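Local structure of 3-dehydroquinate dehydratase (Zymomonas mobilis subsp. mobilis, 6SMF) at residues N39-Q44 / L141-A146; A95-T100 / G124-G129. The protein probably catalyses the trans-dehydration of 3-dehydroquinate to 3-dehydroshikimate through an enolate intermediate, in the shikimate pathway toward chorismate, working as a homododecamer. All coordinates share one frame; numbering follows the deposited sequence. Where two conformers were deposited one is given.

Interaction 1: residues N39-Q44 / L141-A146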
loop_
_atom_site.group_PDB
_atom_site.type_symbol
_atom_site.label_atom_id
_atom_site.label_comp_id
_atom_site.label_asym_id
_atom_site.label_seq_id
_atom_site.Cartn_x
_atom_site.Cartn_y
_atom_site.Cartn_z
ATOM N N ASN A 39 -1.191 -36.847 25.160
ATOM C CA ASN A 39 -1.278 -38.305 25.437
ATOM C C ASN A 39 -1.006 -39.063 24.137
ATOM O O ASN A 39 -0.151 -39.969 24.156
ATOM C CB ASN A 39 -2.606 -38.669 26.117
ATOM C CG ASN A 39 -2.719 -38.074 27.550
ATOM O OD1 ASN A 39 -1.744 -37.534 28.145
ATOM N ND2 ASN A 39 -3.910 -38.189 28.132
ATOM N N LYS A 40 -1.657 -38.662 23.029
ATOM C CA LYS A 40 -1.446 -39.290 21.690
ATOM C C LYS A 40 0.062 -39.319 21.407
ATOM O O LYS A 40 0.574 -40.423 21.025
ATOM C CB LYS A 40 -2.180 -38.533 20.582
ATOM C CG LYS A 40 -3.492 -39.107 20.052
ATOM C CD LYS A 40 -4.065 -38.191 18.908
ATOM C CE LYS A 40 -4.696 -38.908 17.718
ATOM N NZ LYS A 40 -5.505 -40.074 18.165
ATOM N N LEU A 41 0.723 -38.167 21.655
ATOM C CA LEU A 41 2.116 -37.855 21.234
ATOM C C LEU A 41 3.106 -38.647 22.085
ATOM O O LEU A 41 4.066 -39.175 21.507
ATOM C CB LEU A 41 2.394 -36.347 21.339
ATOM C CG LEU A 41 1.777 -35.490 20.227
ATOM C CD1 LEU A 41 1.950 -34.006 20.515
ATOM C CD2 LEU A 41 2.378 -35.824 18.870
ATOM N N LYS A 42 2.887 -38.696 23.400
ATOM C CA LYS A 42 3.713 -39.490 24.357
ATOM C C LYS A 42 3.745 -40.968 23.939
ATOM O O LYS A 42 4.852 -41.550 24.015
ATOM C CB LYS A 42 3.206 -39.354 25.793
ATOM C CG LYS A 42 3.687 -38.076 26.454
ATOM C CD LYS A 42 2.865 -37.629 27.602
ATOM C CE LYS A 42 3.595 -36.582 28.408
ATOM N NZ LYS A 42 2.641 -35.907 29.307
ATOM N N LEU A 43 2.600 -41.503 23.480
ATOM C CA LEU A 43 2.452 -42.908 22.985
ATOM C C LEU A 43 3.185 -43.082 21.652
ATOM O O LEU A 43 3.816 -44.140 21.460
ATOM C CB LEU A 43 0.973 -43.255 22.790
ATOM C CG LEU A 43 0.245 -43.840 23.993
ATOM C CD1 LEU A 43 -1.235 -43.966 23.658
ATOM C CD2 LEU A 43 0.846 -45.173 24.400
ATOM N N GLN A 44 3.056 -42.108 20.748
ATOM C CA GLN A 44 3.701 -42.150 19.415
ATOM C C GLN A 44 5.214 -42.160 19.646
ATOM O O GLN A 44 5.948 -42.902 18.915
ATOM C CB GLN A 44 3.225 -40.952 18.599
ATOM C CG GLN A 44 3.436 -41.091 17.105
ATOM C CD GLN A 44 3.297 -39.743 16.443
ATOM O OE1 GLN A 44 2.555 -38.864 16.898
ATOM N NE2 GLN A 44 4.044 -39.576 15.367
ATOM N N LEU A 141 2.371 -36.113 12.460
ATOM C CA LEU A 141 3.213 -36.036 11.225
ATOM C C LEU A 141 4.542 -35.336 11.523
ATOM O O LEU A 141 5.620 -35.791 11.044
ATOM C CB LEU A 141 2.471 -35.250 10.149
ATOM C CG LEU A 141 1.290 -35.963 9.496
ATOM C CD1 LEU A 141 0.364 -34.950 8.833
ATOM C CD2 LEU A 141 1.780 -36.950 8.461
ATOM N N ALA A 142 4.455 -34.250 12.271
ATOM C CA ALA A 142 5.611 -33.440 12.706
ATOM C C ALA A 142 6.531 -34.343 13.538
ATOM O O ALA A 142 7.740 -34.338 13.301
ATOM C CB ALA A 142 5.102 -32.230 13.469
ATOM N N LEU A 143 5.975 -35.154 14.434
ATOM C CA LEU A 143 6.790 -36.002 15.334
ATOM C C LEU A 143 7.486 -37.111 14.515
ATOM O O LEU A 143 8.681 -37.380 14.827
ATOM C CB LEU A 143 5.934 -36.529 16.490
ATOM C CG LEU A 143 6.680 -37.384 17.525
ATOM C CD1 LEU A 143 7.986 -36.747 18.007
ATOM C CD2 LEU A 143 5.784 -37.700 18.716
ATOM N N ASP A 144 6.817 -37.713 13.506
ATOM C CA ASP A 144 7.447 -38.722 12.595
ATOM C C ASP A 144 8.606 -38.029 11.852
ATOM O O ASP A 144 9.705 -38.553 11.831
ATOM C CB ASP A 144 6.484 -39.327 11.558
ATOM C CG ASP A 144 5.576 -40.481 11.987
ATOM O OD1 ASP A 144 6.061 -41.472 12.593
ATOM O OD2 ASP A 144 4.372 -40.416 11.651
ATOM N N ALA A 145 8.359 -36.863 11.266
ATOM C CA ALA A 145 9.360 -36.172 10.418
ATOM C C ALA A 145 10.599 -35.808 11.274
ATOM O O ALA A 145 11.768 -35.906 10.764
ATOM C CB ALA A 145 8.690 -34.976 9.810
ATOM N N ALA A 146 10.307 -35.380 12.517
ATOM C CA ALA A 146 11.251 -34.892 13.547
ATOM C C ALA A 146 12.142 -36.036 14.031
ATOM O O ALA A 146 13.347 -35.800 14.272
ATOM C CB ALA A 146 10.454 -34.283 14.668
#
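Leu143 reaches across to Leu41 and Gln44, joining two helices that lie on one face of the five-stranded parallel sheet of this flavodoxin-like alpha/beta fold. The helices run nearly side by side, their local axes 26° apart and 10.7 Å at closest approach, and the gap is bridged by a few long side chains. In Leu143, CG stands anti to the backbone N (chi1 -178°), which carries CD2 across to within 3.9 Å of CD2 of Leu41; the same methyl lies 3.6 Å from the carbonyl O of Leu41. Beneath the pair, Ile10 and Ile12 of strand 9-14 and Ile79 of strand 77-81 close the buried side.

Gln44 spans the partly exposed flank. Its chain is extended and approaches Leu143 from the opposite direction, laying the amide alongside CB and CD2 of that leucine. The carboxylate of Asp144 is modelled in two positions, so its approach to the amide is uncertain. The amide nitrogen hydrogen-bonds the carbonyl O of Ser140, just before 141-146. That bond anchors the far end of the side chain on the neighbouring helix, with NE2 of Gln44 3.8 Å from CB of Leu143.

Interaction 2: residues A95-T100 / G124-G129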
loop_
_atom_site.group_PDB
_atom_site.type_symbol
_atom_site.label_atom_id
_atom_site.label_comp_id
_atom_site.label_asym_id
_atom_site.label_seq_id
_atom_site.Cartn_x
_atom_site.Cartn_y
_atom_site.Cartn_z
ATOM N N ALA A 95 14.810 -16.141 17.406
ATOM C CA ALA A 95 15.143 -17.301 18.265
ATOM C C ALA A 95 15.381 -18.541 17.396
ATOM O O ALA A 95 16.449 -19.132 17.506
ATOM C CB ALA A 95 14.060 -17.544 19.274
ATOM N N ILE A 96 14.462 -18.862 16.499
ATOM C CA ILE A 96 14.583 -20.020 15.568
ATOM C C ILE A 96 15.857 -19.873 14.738
ATOM O O ILE A 96 16.662 -20.815 14.695
ATOM C CB ILE A 96 13.351 -20.145 14.686
ATOM C CG1 ILE A 96 12.114 -20.428 15.516
ATOM C CG2 ILE A 96 13.574 -21.201 13.632
ATOM C CD1 ILE A 96 10.840 -20.038 14.798
ATOM N N ARG A 97 16.074 -18.701 14.164
ATOM C CA ARG A 97 17.277 -18.490 13.339
ATOM C C ARG A 97 18.575 -18.578 14.158
ATOM O O ARG A 97 19.583 -19.075 13.593
ATOM C CB ARG A 97 17.108 -17.198 12.570
ATOM C CG ARG A 97 16.239 -17.443 11.349
ATOM C CD ARG A 97 16.232 -16.294 10.381
ATOM N NE ARG A 97 17.296 -16.374 9.375
ATOM C CZ ARG A 97 18.183 -15.413 9.130
ATOM N NH1 ARG A 97 18.156 -14.289 9.825
ATOM N NH2 ARG A 97 19.145 -15.605 8.245
ATOM N N ALA A 98 18.571 -18.149 15.423
ATOM C CA ALA A 98 19.804 -18.085 16.265
ATOM C C ALA A 98 20.211 -19.496 16.701
ATOM O O ALA A 98 21.400 -19.756 16.730
ATOM C CB ALA A 98 19.580 -17.220 17.471
ATOM N N ILE A 99 19.241 -20.361 17.004
ATOM C CA ILE A 99 19.497 -21.757 17.477
ATOM C C ILE A 99 19.743 -22.669 16.274
ATOM O O ILE A 99 19.259 -22.352 15.192
ATOM C CB ILE A 99 18.357 -22.281 18.360
ATOM C CG1 ILE A 99 17.097 -22.612 17.548
ATOM C CG2 ILE A 99 18.106 -21.297 19.480
ATOM C CD1 ILE A 99 15.973 -23.225 18.355
ATOM N N THR A 100 20.499 -23.741 16.487
ATOM C CA THR A 100 20.896 -24.744 15.464
ATOM C C THR A 100 19.928 -25.924 15.412
ATOM O O THR A 100 20.017 -26.696 14.467
ATOM C CB THR A 100 22.236 -25.408 15.782
ATOM O OG1 THR A 100 23.087 -24.413 16.345
ATOM C CG2 THR A 100 22.828 -26.022 14.531
ATOM N N GLY A 124 7.250 -19.634 10.146
ATOM C CA GLY A 124 7.458 -20.248 8.824
ATOM C C GLY A 124 8.622 -19.630 8.072
ATOM O O GLY A 124 9.252 -20.334 7.279
ATOM N N GLU A 125 8.878 -18.341 8.273
ATOM C CA GLU A 125 9.980 -17.648 7.569
ATOM C C GLU A 125 11.343 -18.140 8.095
ATOM O O GLU A 125 12.320 -17.945 7.403
ATOM C CB GLU A 125 9.831 -16.139 7.741
ATOM C CG GLU A 125 8.714 -15.599 6.890
ATOM C CD GLU A 125 8.474 -14.114 6.979
ATOM O OE1 GLU A 125 9.479 -13.355 7.118
ATOM O OE2 GLU A 125 7.291 -13.727 6.884
ATOM N N ALA A 126 11.393 -18.759 9.273
ATOM C CA ALA A 126 12.661 -19.127 9.948
ATOM C C ALA A 126 12.799 -20.644 10.112
ATOM O O ALA A 126 13.928 -21.105 10.268
ATOM C CB ALA A 126 12.708 -18.471 11.277
ATOM N N ALA A 127 11.683 -21.373 10.054
ATOM C CA ALA A 127 11.622 -22.803 10.351
ATOM C C ALA A 127 12.097 -23.611 9.154
ATOM O O ALA A 127 12.245 -23.081 8.057
ATOM C CB ALA A 127 10.224 -23.187 10.741
ATOM N N LEU A 128 12.382 -24.876 9.424
ATOM C CA LEU A 128 12.773 -25.864 8.424
ATOM C C LEU A 128 11.562 -26.088 7.530
ATOM O O LEU A 128 11.683 -26.212 6.295
ATOM C CB LEU A 128 13.157 -27.145 9.166
ATOM C CG LEU A 128 13.436 -28.364 8.301
ATOM C CD1 LEU A 128 14.744 -28.203 7.551
ATOM C CD2 LEU A 128 13.457 -29.620 9.172
ATOM N N GLY A 129 10.413 -26.224 8.161
ATOM C CA GLY A 129 9.226 -26.796 7.503
ATOM C C GLY A 129 7.994 -26.520 8.326
ATOM O O GLY A 129 8.171 -26.098 9.489
#
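Ala126 presents its methyl group to Ile96 and Arg97, and this one small side chain shows how a helix can be seated against a turn without any hydrogen bond between them. Residues 95-98 form the last turn of helix 90-98, while 124-129 takes the chain from the short helix 122-126 into strand 129-132, at the edge of the sheet in this subunit. The backbones come close: CA of Arg97 and CA of Ala126 are 5.8 Å apart.

The tight part belongs to Ile96. Its CG2 branch, anti to the backbone N, points at the turn and sits 3.7 Å from CB of Ala126 and 3.4 Å from the carbonyl O of Ala126. The methyl thus rests against both the side chain and the peptide group that follows it, with the N of Ala127 4.1 Å from CG2. Tyr93, one turn earlier on the same helix, also packs on Ala126.

Toward solvent the contact thins. Exposed Arg97 adds only its aliphatic root, CG lying 3.7 Å from CB of Ala126, roughly at right angles to the direction of Ile96 CG2. Its chain then bends at chi3 (89°), and the guanidinium makes no contact with 124-129; NH1 instead has a long, weak ion pair with Glu115 of a third subunit. Glu125 likewise turns its charge elsewhere, to a salt bridge with Lys120.

Asn110 of a second subunit donates through ND2 to the carbonyl oxygens of Gly124 and Ala127, and backbone bonds tie Leu128 to Val103 and Gly129 to Glu105. Across the contact itself, methyl and methylene groups of the helix rest on the methyl and following peptide of Ala126 with no hydrogen bond, so the association probably depends on apolar packing and close fit.

The two contacts lie on opposite faces of the central parallel sheet, their centres 20 Å apart and their nearest atoms about 7 Å apart without touching. Interaction 1 joins an early helix, 34-48, to the last one, 136-147; interaction 2 joins segments from the sequence between them. Both also reach the second subunit, and interaction 2 meets a third as well. Neither contains a predicted active-site or substrate-binding residue, but such residues lie a short way off. Between side chains, Leu41 is about 9 Å from Asn81 and Leu108, predicted to bind substrate, Ala127 about 9 Å from His107, the predicted proton donor, and Arg97 about 5 Å from Asp94, another residue predicted to bind substrate, which directly precedes 95-100.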